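Local coordinates for deoxyribose-phosphate aldolase (Toxoplasma gondii, PDB 4EIV), which belongs to the deoxyribose-phosphate aldolase family and folds as a closed barrel of eight parallel strands wrapped by helices, at residues W123-N127 with E161-I167; T152-S158 with A180-S186; A172-E177 with A205-Y209; A88-F92 with V102-A106. All coordinates share one frame; numbering follows the deposited sequence. Where two conformers were deposited one is given.

Contact 1 (W123-N127 with E161-I167)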
# COMPACT_ATOMS: atom_id res chain seq x y z
N TRP A 123 26.51 2.71 -19.79
CA TRP A 123 25.69 1.76 -20.54
C TRP A 123 26.29 1.44 -21.91
O TRP A 123 26.10 0.35 -22.43
CB TRP A 123 24.25 2.29 -20.68
CG TRP A 123 24.18 3.68 -21.23
CD1 TRP A 123 24.15 4.89 -20.53
CD2 TRP A 123 24.11 4.03 -22.60
NE1 TRP A 123 24.10 5.92 -21.38
CE2 TRP A 123 24.05 5.44 -22.67
CE3 TRP A 123 24.11 3.29 -23.77
CZ2 TRP A 123 23.99 6.11 -23.87
CZ3 TRP A 123 24.03 3.96 -24.98
CH2 TRP A 123 23.99 5.35 -25.02
N ARG A 124 27.06 2.38 -22.45
CA ARG A 124 27.67 2.14 -23.76
C ARG A 124 28.60 0.95 -23.75
O ARG A 124 28.76 0.24 -24.76
CB ARG A 124 28.42 3.40 -24.22
CG ARG A 124 27.52 4.52 -24.65
CD ARG A 124 28.34 5.75 -25.06
NE ARG A 124 27.49 6.83 -25.49
CZ ARG A 124 26.90 7.71 -24.70
NH1 ARG A 124 27.08 7.67 -23.38
NH2 ARG A 124 26.13 8.65 -25.24
N ARG A 125 29.25 0.70 -22.61
CA ARG A 125 30.21 -0.38 -22.54
C ARG A 125 29.62 -1.75 -22.82
O ARG A 125 30.29 -2.63 -23.35
CB ARG A 125 30.89 -0.37 -21.18
CG ARG A 125 31.67 0.90 -20.85
CD ARG A 125 32.93 1.01 -21.66
NE ARG A 125 33.65 2.24 -21.32
CZ ARG A 125 34.88 2.51 -21.74
NH1 ARG A 125 35.49 3.64 -21.40
NH2 ARG A 125 35.52 1.62 -22.50
N MET A 126 28.35 -1.91 -22.49
CA MET A 126 27.64 -3.16 -22.75
C MET A 126 27.52 -3.47 -24.24
O MET A 126 27.43 -4.64 -24.64
CB MET A 126 26.24 -3.11 -22.13
CG MET A 126 26.21 -2.91 -20.63
SD MET A 126 26.98 -4.23 -19.67
CE MET A 126 25.76 -5.49 -20.00
N ASN A 127 27.52 -2.44 -25.07
CA ASN A 127 27.45 -2.62 -26.51
C ASN A 127 28.77 -3.10 -27.10
O ASN A 127 28.78 -3.76 -28.15
CB ASN A 127 27.08 -1.30 -27.21
CG ASN A 127 25.71 -0.77 -26.81
OD1 ASN A 127 24.80 -1.52 -26.49
ND2 ASN A 127 25.57 0.57 -26.88
N GLU A 161 19.03 5.10 -24.79
CA GLU A 161 19.22 4.37 -26.05
C GLU A 161 18.74 2.93 -25.91
O GLU A 161 18.98 2.27 -24.88
CB GLU A 161 20.66 4.39 -26.51
CG GLU A 161 21.11 5.72 -27.09
CD GLU A 161 22.30 5.59 -28.04
OE1 GLU A 161 22.73 4.44 -28.35
OE2 GLU A 161 22.80 6.64 -28.49
N LEU A 162 18.06 2.45 -26.95
CA LEU A 162 17.51 1.10 -26.99
C LEU A 162 18.60 0.02 -27.06
O LEU A 162 19.39 0.00 -28.02
CB LEU A 162 16.54 0.94 -28.18
CG LEU A 162 15.24 1.77 -28.30
CD1 LEU A 162 14.57 1.66 -29.68
CD2 LEU A 162 14.24 1.41 -27.21
N GLN A 163 18.64 -0.85 -26.06
CA GLN A 163 19.58 -1.97 -26.00
C GLN A 163 18.82 -3.29 -25.88
O GLN A 163 17.70 -3.34 -25.35
CB GLN A 163 20.56 -1.78 -24.84
CG GLN A 163 21.52 -0.61 -25.05
CD GLN A 163 22.44 -0.38 -23.85
OE1 GLN A 163 21.98 0.00 -22.76
NE2 GLN A 163 23.74 -0.57 -24.04
N GLY A 164 19.45 -4.36 -26.36
CA GLY A 164 18.84 -5.69 -26.35
C GLY A 164 18.54 -6.21 -24.95
O GLY A 164 19.14 -5.77 -23.95
N GLY A 165 17.64 -7.18 -24.90
CA GLY A 165 17.20 -7.77 -23.65
C GLY A 165 18.32 -8.43 -22.89
O GLY A 165 18.36 -8.31 -21.67
N ASP A 166 19.22 -9.12 -23.58
CA ASP A 166 20.35 -9.76 -22.89
C ASP A 166 21.15 -8.70 -22.14
O ASP A 166 21.60 -8.96 -21.02
CB ASP A 166 21.25 -10.51 -23.88
CG ASP A 166 22.45 -11.19 -23.19
OD1 ASP A 166 22.23 -12.07 -22.32
OD2 ASP A 166 23.61 -10.89 -23.56
N ILE A 167 21.35 -7.53 -22.76
CA ILE A 167 22.10 -6.42 -22.15
C ILE A 167 21.41 -5.86 -20.93
O ILE A 167 22.02 -5.69 -19.90
CB ILE A 167 22.40 -5.29 -23.16
CG1 ILE A 167 23.48 -5.75 -24.14
CG2 ILE A 167 22.85 -4.00 -22.47
CD1 ILE A 167 23.81 -4.72 -25.20
O HOH W 1 22.82 1.70 -27.70
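Q163, in the conformer given, reaches across to W123 and N127 and gives both protons of its NE2 to oxygens of the other segment. One bond, 2.8 Å from Q163 NE2 to N127 OD1, is almost straight at 175°; the other runs 3.0 Å from Q163 NE2 to W123 O. Both acceptors lie close to the plane of the Q163 amide, which fixes its rotation, while the donor stands above each carbonyl plane. W123 O also accepts from M126 N, which comes from the opposite face of that carbonyl. The two amides of N127 and Q163 stand nearly perpendicular, 81° apart. In this TIM-type barrel, 123-127 lies at the short helix 124-128, after strand 116-120; the segment 161-167 follows strand 152-156 and leads into helix 165-178, with G164 at the N-cap. Apolar contact is made by M126 and I167, which lie alongside, pointing opposite ways, with M126 CB 3.5 Å from I167 CG2. The side chain of E161 crosses the far end of the W123 ring, E161 CD lying 3.5 Å from W123 CH2. A water accepts from N127 ND2 and donates to E161 OE1 at 2.8 Å, joining the exposed ends.

Contact 2 (T152-S158 with A180-S186); sequences TLKVVLS and ADFLQTS
Strands 152-156 and 182-184 are zipped by a parallel ladder in which K154 pairs with F182, V155 with L183 and V156 with Q184. V155 sits at its middle: V155 N donates to F182 O at 2.9 Å, and V155 O accepts from Q184 N at 2.9 Å. L157 N continues the ladder to Q184 O, while at the other end L153 O takes two protons, from D181 N and F182 N. The D181 carboxylate closes this end: OD2 uses its anti lone pair to accept from L153 N at 2.8 Å and also meets K145 in a salt bridge. These are neighbouring strands of the eight-stranded TIM barrel, joined as a beta-alpha-beta crossover through helix 165-178. On the face bearing K154, F182 and Q184, K154 runs along F182 in the same direction, K154 CG 3.6 Å from F182 CB, with K154 CE over one ring face, toward its rim. K154 NZ continues into salt bridges with E116, E118 and E31. Q184, with CG opposite its backbone N (chi1 175°) and an extended chain, lies along V156, and NE2 bonds back to S186 O; Q184 OE1 is buried without a partner. Facing the helices, V155 CG2 packs 3.6 Å from A180 CB.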
# COMPACT_ATOMS: atom_id res chain seq x y z
N THR A 152 20.09 5.09 0.45
CA THR A 152 19.68 4.36 -0.72
C THR A 152 20.44 4.75 -1.97
O THR A 152 20.53 5.94 -2.32
CB THR A 152 18.17 4.59 -0.97
OG1 THR A 152 17.41 4.13 0.16
CG2 THR A 152 17.68 3.89 -2.23
N LEU A 153 20.98 3.73 -2.63
CA LEU A 153 21.65 3.87 -3.93
C LEU A 153 20.78 3.23 -5.02
O LEU A 153 20.57 2.00 -5.01
CB LEU A 153 23.02 3.20 -3.96
CG LEU A 153 23.78 3.22 -5.30
CD1 LEU A 153 24.00 4.62 -5.79
CD2 LEU A 153 25.11 2.47 -5.15
N LYS A 154 20.24 4.05 -5.91
CA LYS A 154 19.53 3.58 -7.07
C LYS A 154 20.52 3.54 -8.23
O LYS A 154 21.34 4.46 -8.38
CB LYS A 154 18.40 4.51 -7.44
CG LYS A 154 17.44 4.87 -6.31
CD LYS A 154 16.11 5.21 -6.93
CE LYS A 154 15.04 5.72 -5.99
NZ LYS A 154 15.31 7.14 -5.57
N VAL A 155 20.51 2.45 -9.00
CA VAL A 155 21.38 2.34 -10.17
C VAL A 155 20.50 2.43 -11.43
O VAL A 155 19.55 1.66 -11.60
CB VAL A 155 22.21 1.07 -10.14
CG1 VAL A 155 23.13 0.96 -11.34
CG2 VAL A 155 23.05 1.05 -8.87
N VAL A 156 20.82 3.39 -12.29
CA VAL A 156 20.08 3.71 -13.48
C VAL A 156 20.71 2.90 -14.61
O VAL A 156 21.87 3.11 -14.97
CB VAL A 156 20.10 5.22 -13.73
CG1 VAL A 156 19.22 5.56 -14.84
CG2 VAL A 156 19.72 6.00 -12.49
N LEU A 157 19.91 2.03 -15.22
CA LEU A 157 20.42 1.05 -16.17
C LEU A 157 20.48 1.49 -17.63
O LEU A 157 21.13 0.82 -18.45
CB LEU A 157 19.58 -0.22 -16.08
CG LEU A 157 19.55 -0.93 -14.73
CD1 LEU A 157 18.62 -2.16 -14.81
CD2 LEU A 157 20.93 -1.32 -14.24
N SER A 158 19.85 2.61 -17.95
CA SER A 158 19.79 3.08 -19.33
C SER A 158 19.82 4.59 -19.36
O SER A 158 19.24 5.24 -18.49
CB SER A 158 18.51 2.56 -20.00
OG SER A 158 18.33 3.07 -21.32
N ALA A 180 23.47 -2.46 -5.60
CA ALA A 180 22.32 -1.58 -5.78
C ALA A 180 21.23 -1.84 -4.74
O ALA A 180 20.91 -2.98 -4.44
CB ALA A 180 21.71 -1.80 -7.17
N ASP A 181 20.65 -0.76 -4.20
CA ASP A 181 19.45 -0.85 -3.38
C ASP A 181 18.15 -0.77 -4.18
O ASP A 181 17.10 -1.17 -3.68
CB ASP A 181 19.42 0.28 -2.36
CG ASP A 181 20.61 0.23 -1.44
OD1 ASP A 181 20.82 -0.78 -0.70
OD2 ASP A 181 21.37 1.24 -1.41
N PHE A 182 18.20 -0.19 -5.38
CA PHE A 182 17.10 -0.02 -6.31
C PHE A 182 17.66 -0.15 -7.72
O PHE A 182 18.78 0.32 -7.99
CB PHE A 182 16.49 1.39 -6.23
CG PHE A 182 15.20 1.52 -5.43
CD1 PHE A 182 15.22 1.62 -4.04
CD2 PHE A 182 13.99 1.63 -6.10
CE1 PHE A 182 14.02 1.79 -3.34
CE2 PHE A 182 12.82 1.77 -5.42
CZ PHE A 182 12.82 1.88 -4.07
N LEU A 183 16.86 -0.70 -8.62
CA LEU A 183 17.13 -0.69 -10.06
C LEU A 183 16.15 0.28 -10.70
O LEU A 183 14.94 0.15 -10.55
CB LEU A 183 16.96 -2.06 -10.68
CG LEU A 183 17.91 -3.12 -10.16
CD1 LEU A 183 17.65 -4.47 -10.86
CD2 LEU A 183 19.38 -2.70 -10.31
N GLN A 184 16.70 1.29 -11.37
CA GLN A 184 15.94 2.32 -12.03
C GLN A 184 16.06 2.06 -13.52
O GLN A 184 17.15 1.88 -14.06
CB GLN A 184 16.47 3.70 -11.63
CG GLN A 184 15.79 4.85 -12.37
CD GLN A 184 16.17 6.23 -11.82
OE1 GLN A 184 16.49 6.37 -10.65
NE2 GLN A 184 16.15 7.23 -12.69
N THR A 185 14.94 2.07 -14.21
CA THR A 185 14.92 1.71 -15.62
C THR A 185 15.77 2.59 -16.51
O THR A 185 16.44 2.11 -17.40
CB THR A 185 13.47 1.75 -16.20
OG1 THR A 185 12.89 3.05 -16.02
CG2 THR A 185 12.59 0.69 -15.55
N SER A 186 15.73 3.88 -16.27
CA SER A 186 16.16 4.86 -17.29
C SER A 186 16.35 6.21 -16.65
O SER A 186 15.84 6.49 -15.56
CB SER A 186 15.12 4.92 -18.43
OG SER A 186 13.79 4.97 -17.91

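Contact 3 (A172-E177 with A205-Y209)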
# COMPACT_ATOMS: atom_id res chain seq x y z
N ALA A 172 21.32 -5.26 -15.18
CA ALA A 172 20.55 -5.38 -13.94
C ALA A 172 21.27 -6.28 -12.93
O ALA A 172 21.45 -5.91 -11.78
CB ALA A 172 19.15 -5.90 -14.23
N VAL A 173 21.69 -7.47 -13.39
CA VAL A 173 22.37 -8.41 -12.48
C VAL A 173 23.68 -7.82 -11.99
O VAL A 173 23.99 -7.94 -10.81
CB VAL A 173 22.56 -9.79 -13.14
CG1 VAL A 173 23.44 -10.69 -12.29
CG2 VAL A 173 21.19 -10.42 -13.45
N ALA A 174 24.45 -7.21 -12.87
CA ALA A 174 25.72 -6.61 -12.45
C ALA A 174 25.50 -5.50 -11.41
O ALA A 174 26.26 -5.38 -10.47
CB ALA A 174 26.51 -6.07 -13.66
N ALA A 175 24.46 -4.71 -11.57
CA ALA A 175 24.14 -3.63 -10.63
C ALA A 175 23.75 -4.21 -9.28
O ALA A 175 24.14 -3.68 -8.24
CB ALA A 175 23.02 -2.79 -11.20
N LEU A 176 22.97 -5.30 -9.29
CA LEU A 176 22.60 -5.99 -8.06
C LEU A 176 23.85 -6.54 -7.36
O LEU A 176 24.02 -6.37 -6.14
CB LEU A 176 21.60 -7.12 -8.32
CG LEU A 176 20.24 -6.63 -8.82
CD1 LEU A 176 19.43 -7.81 -9.33
CD2 LEU A 176 19.48 -5.84 -7.73
N GLU A 177 24.72 -7.21 -8.12
CA GLU A 177 25.95 -7.77 -7.54
C GLU A 177 26.85 -6.66 -6.98
O GLU A 177 27.55 -6.87 -6.00
CB GLU A 177 26.70 -8.61 -8.57
CG GLU A 177 25.95 -9.87 -8.98
CD GLU A 177 26.55 -10.63 -10.16
OE1 GLU A 177 27.38 -10.07 -10.91
OE2 GLU A 177 26.15 -11.81 -10.35
N ALA A 205 15.07 -10.34 -13.24
CA ALA A 205 16.41 -10.26 -12.67
C ALA A 205 16.38 -10.13 -11.16
O ALA A 205 17.12 -10.80 -10.43
CB ALA A 205 17.19 -9.09 -13.29
N LEU A 206 15.52 -9.25 -10.67
CA LEU A 206 15.42 -9.06 -9.23
C LEU A 206 14.87 -10.30 -8.53
O LEU A 206 15.37 -10.68 -7.47
CB LEU A 206 14.56 -7.84 -8.93
CG LEU A 206 14.39 -7.51 -7.46
CD1 LEU A 206 15.72 -7.43 -6.73
CD2 LEU A 206 13.61 -6.23 -7.36
N ARG A 207 13.86 -10.94 -9.11
CA ARG A 207 13.26 -12.16 -8.54
C ARG A 207 14.32 -13.23 -8.39
O ARG A 207 14.45 -13.85 -7.33
CB ARG A 207 12.12 -12.66 -9.45
CG ARG A 207 11.38 -13.89 -8.89
CD ARG A 207 10.12 -14.26 -9.70
NE ARG A 207 9.31 -13.07 -9.98
CZ ARG A 207 9.15 -12.47 -11.17
NH1 ARG A 207 9.67 -12.98 -12.29
NH2 ARG A 207 8.42 -11.37 -11.25
N GLU A 208 15.10 -13.44 -9.44
CA GLU A 208 16.14 -14.46 -9.43
C GLU A 208 17.28 -14.13 -8.50
O GLU A 208 17.84 -15.01 -7.88
CB GLU A 208 16.65 -14.71 -10.84
CG GLU A 208 15.58 -15.32 -11.71
CD GLU A 208 16.01 -15.53 -13.13
OE1 GLU A 208 15.22 -16.17 -13.86
OE2 GLU A 208 17.10 -15.08 -13.52
N TYR A 209 17.61 -12.85 -8.40
CA TYR A 209 18.67 -12.43 -7.50
C TYR A 209 18.28 -12.70 -6.05
O TYR A 209 19.12 -13.16 -5.23
CB TYR A 209 18.96 -10.94 -7.71
CG TYR A 209 20.12 -10.49 -6.89
CD1 TYR A 209 21.42 -10.77 -7.27
CD2 TYR A 209 19.93 -9.79 -5.70
CE1 TYR A 209 22.50 -10.36 -6.51
CE2 TYR A 209 20.99 -9.37 -4.94
CZ TYR A 209 22.28 -9.66 -5.35
OH TYR A 209 23.35 -9.27 -4.59
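L176 meets the flat of the Y209 ring in the close-packed part of this helix pair. Its CB stands over the ring centre, 3.7 Å from the centroid and 7° off the normal, a CH-pi contact over the face. L176 CD1 reaches back along the tyrosine to 3.6 Å from Y209 CB, so the two side chains lie head to tail. Y209 CG is anti to its own N (chi1 -175°), which lays the ring against helix 172-177. One turn earlier on each helix, A172 CB lies 3.9 Å from A205 CB. Both belong to the helical layer outside the TIM barrel, on helices 165-178 and 196-210; the short segment axes pass 10.0 Å apart at 44°. On its inner side L176 touches L183 of strand 182-184 and I232 of the loop before strand 233-237; L206 and Y209 touch I232 as well. The outer side is looser: V173 CG2 approaches A205 CB only to 4.2 Å, and exposed E177 brings its CG 4.3 Å from Y209 CE1 at the solvent edge of the contact. R230 ties the polar end together, giving hydrogen bonds through NH1 to Y209 OH and through NH2 to L176 O.

Contact 4 (A88-F92 with V102-A106); sequences AAVNF and VSLEA
V90 and V102 meet through one methyl each, V90 CG2 lying 3.5 Å from V102 CG1. The V90 rotamer (chi1 -56°) sets CG2 between its own N and carbonyl carbon and CG1 beside N, so that V90 CG1 reaches E105 CB at 3.8 Å. V102 turns its two branches to different partners: CG1, trans to the backbone N (chi1 -177°), goes to V90, and V102 CG2 goes to N91, 3.3 Å from N91 CG. N91 holds an unstaggered chi1 of -147°, its amide bonded to G97 N through OD1 and to L120 O through ND2. E105 extends beyond CG and runs counter to V90. E105 OE2 accepts from N91 N at 2.9 Å on the syn side, with the donor tilted out of the carboxylate plane. One water contacts E105 OE1 at 2.7 Å, A89 O and F92 N, and another lies between E105 OE2 and F92 O. This is the strand-helix half of a beta-alpha-beta unit of the TIM barrel, the two running nearly antiparallel. An apolar valine contact thus fastens the helix to the strand, while the E105 carboxylate and its two waters hold the backbone just after the strand.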
# COMPACT_ATOMS: atom_id res chain seq x y z
N ALA A 88 20.17 12.83 -5.45
CA ALA A 88 21.21 13.43 -6.28
C ALA A 88 21.62 12.46 -7.40
O ALA A 88 22.03 11.32 -7.12
CB ALA A 88 22.43 13.76 -5.44
N ALA A 89 21.55 12.95 -8.64
CA ALA A 89 21.88 12.16 -9.83
C ALA A 89 23.37 12.27 -10.13
O ALA A 89 23.87 13.34 -10.49
CB ALA A 89 21.02 12.67 -11.00
N VAL A 90 24.08 11.16 -9.97
CA VAL A 90 25.55 11.13 -10.15
C VAL A 90 25.89 10.32 -11.41
O VAL A 90 25.15 9.43 -11.82
CB VAL A 90 26.30 10.59 -8.90
CG1 VAL A 90 25.92 11.44 -7.68
CG2 VAL A 90 26.01 9.11 -8.65
N ASN A 91 27.01 10.69 -12.03
CA ASN A 91 27.47 10.14 -13.32
C ASN A 91 26.55 10.54 -14.48
O ASN A 91 26.51 9.86 -15.48
CB ASN A 91 27.64 8.61 -13.29
CG ASN A 91 28.78 8.12 -14.18
OD1 ASN A 91 29.62 8.90 -14.67
ND2 ASN A 91 28.81 6.81 -14.41
N PHE A 92 25.80 11.62 -14.30
CA PHE A 92 24.91 12.14 -15.31
C PHE A 92 25.63 13.20 -16.15
O PHE A 92 26.53 13.87 -15.68
CB PHE A 92 23.65 12.78 -14.67
CG PHE A 92 22.51 11.82 -14.40
CD1 PHE A 92 21.26 12.03 -14.97
CD2 PHE A 92 22.70 10.72 -13.56
CE1 PHE A 92 20.21 11.16 -14.71
CE2 PHE A 92 21.65 9.85 -13.29
CZ PHE A 92 20.42 10.07 -13.88
N VAL A 102 32.78 9.56 -9.76
CA VAL A 102 31.38 9.42 -9.36
C VAL A 102 31.25 9.37 -7.84
O VAL A 102 30.35 9.97 -7.25
CB VAL A 102 30.70 8.21 -10.04
CG1 VAL A 102 29.25 8.16 -9.67
CG2 VAL A 102 30.85 8.31 -11.56
N SER A 103 32.17 8.68 -7.18
CA SER A 103 32.16 8.67 -5.73
C SER A 103 32.30 10.09 -5.17
O SER A 103 31.62 10.44 -4.21
CB SER A 103 33.25 7.76 -5.22
OG SER A 103 32.95 6.43 -5.56
N LEU A 104 33.15 10.92 -5.79
CA LEU A 104 33.33 12.30 -5.34
C LEU A 104 32.03 13.13 -5.48
O LEU A 104 31.71 13.94 -4.60
CB LEU A 104 34.55 12.96 -6.02
CG LEU A 104 35.94 12.45 -5.57
CD1 LEU A 104 37.05 13.02 -6.44
CD2 LEU A 104 36.24 12.73 -4.09
N GLU A 105 31.28 12.93 -6.56
CA GLU A 105 29.97 13.59 -6.72
C GLU A 105 29.03 13.17 -5.59
O GLU A 105 28.33 13.99 -5.00
CB GLU A 105 29.27 13.21 -8.02
CG GLU A 105 29.96 13.57 -9.28
CD GLU A 105 29.04 13.27 -10.42
OE1 GLU A 105 28.10 14.05 -10.63
OE2 GLU A 105 29.23 12.24 -11.10
N ALA A 106 28.98 11.86 -5.32
CA ALA A 106 28.09 11.32 -4.28
C ALA A 106 28.45 11.84 -2.90
O ALA A 106 27.57 12.23 -2.14
CB ALA A 106 28.12 9.79 -4.32
O HOH W 2 25.90 13.88 -12.18
O HOH W 3 28.69 13.50 -13.88

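Contact 2 is the deep core of the set, about 7 Å between its centre and that of the chain, and backbone hydrogen bonds of the barrel wall dominate it. Contact 4 is also buried but joins wall to outer helix, by valine methyls and one carboxylate; it shares the sheet with contact 2. Contacts 1 and 3, only partly buried, have their centres about 19 and 17 Å from that of the chain. Both use helix 165-178, contact 1 at its start with hydrogen bonds from a side-chain amide and a water, contact 3 nearer its end with aliphatic and aromatic packing. That helix also connects the strands of contact 2: A175 packs on L183 and V155, A172 on L157, and W123 of contact 1 touches L157.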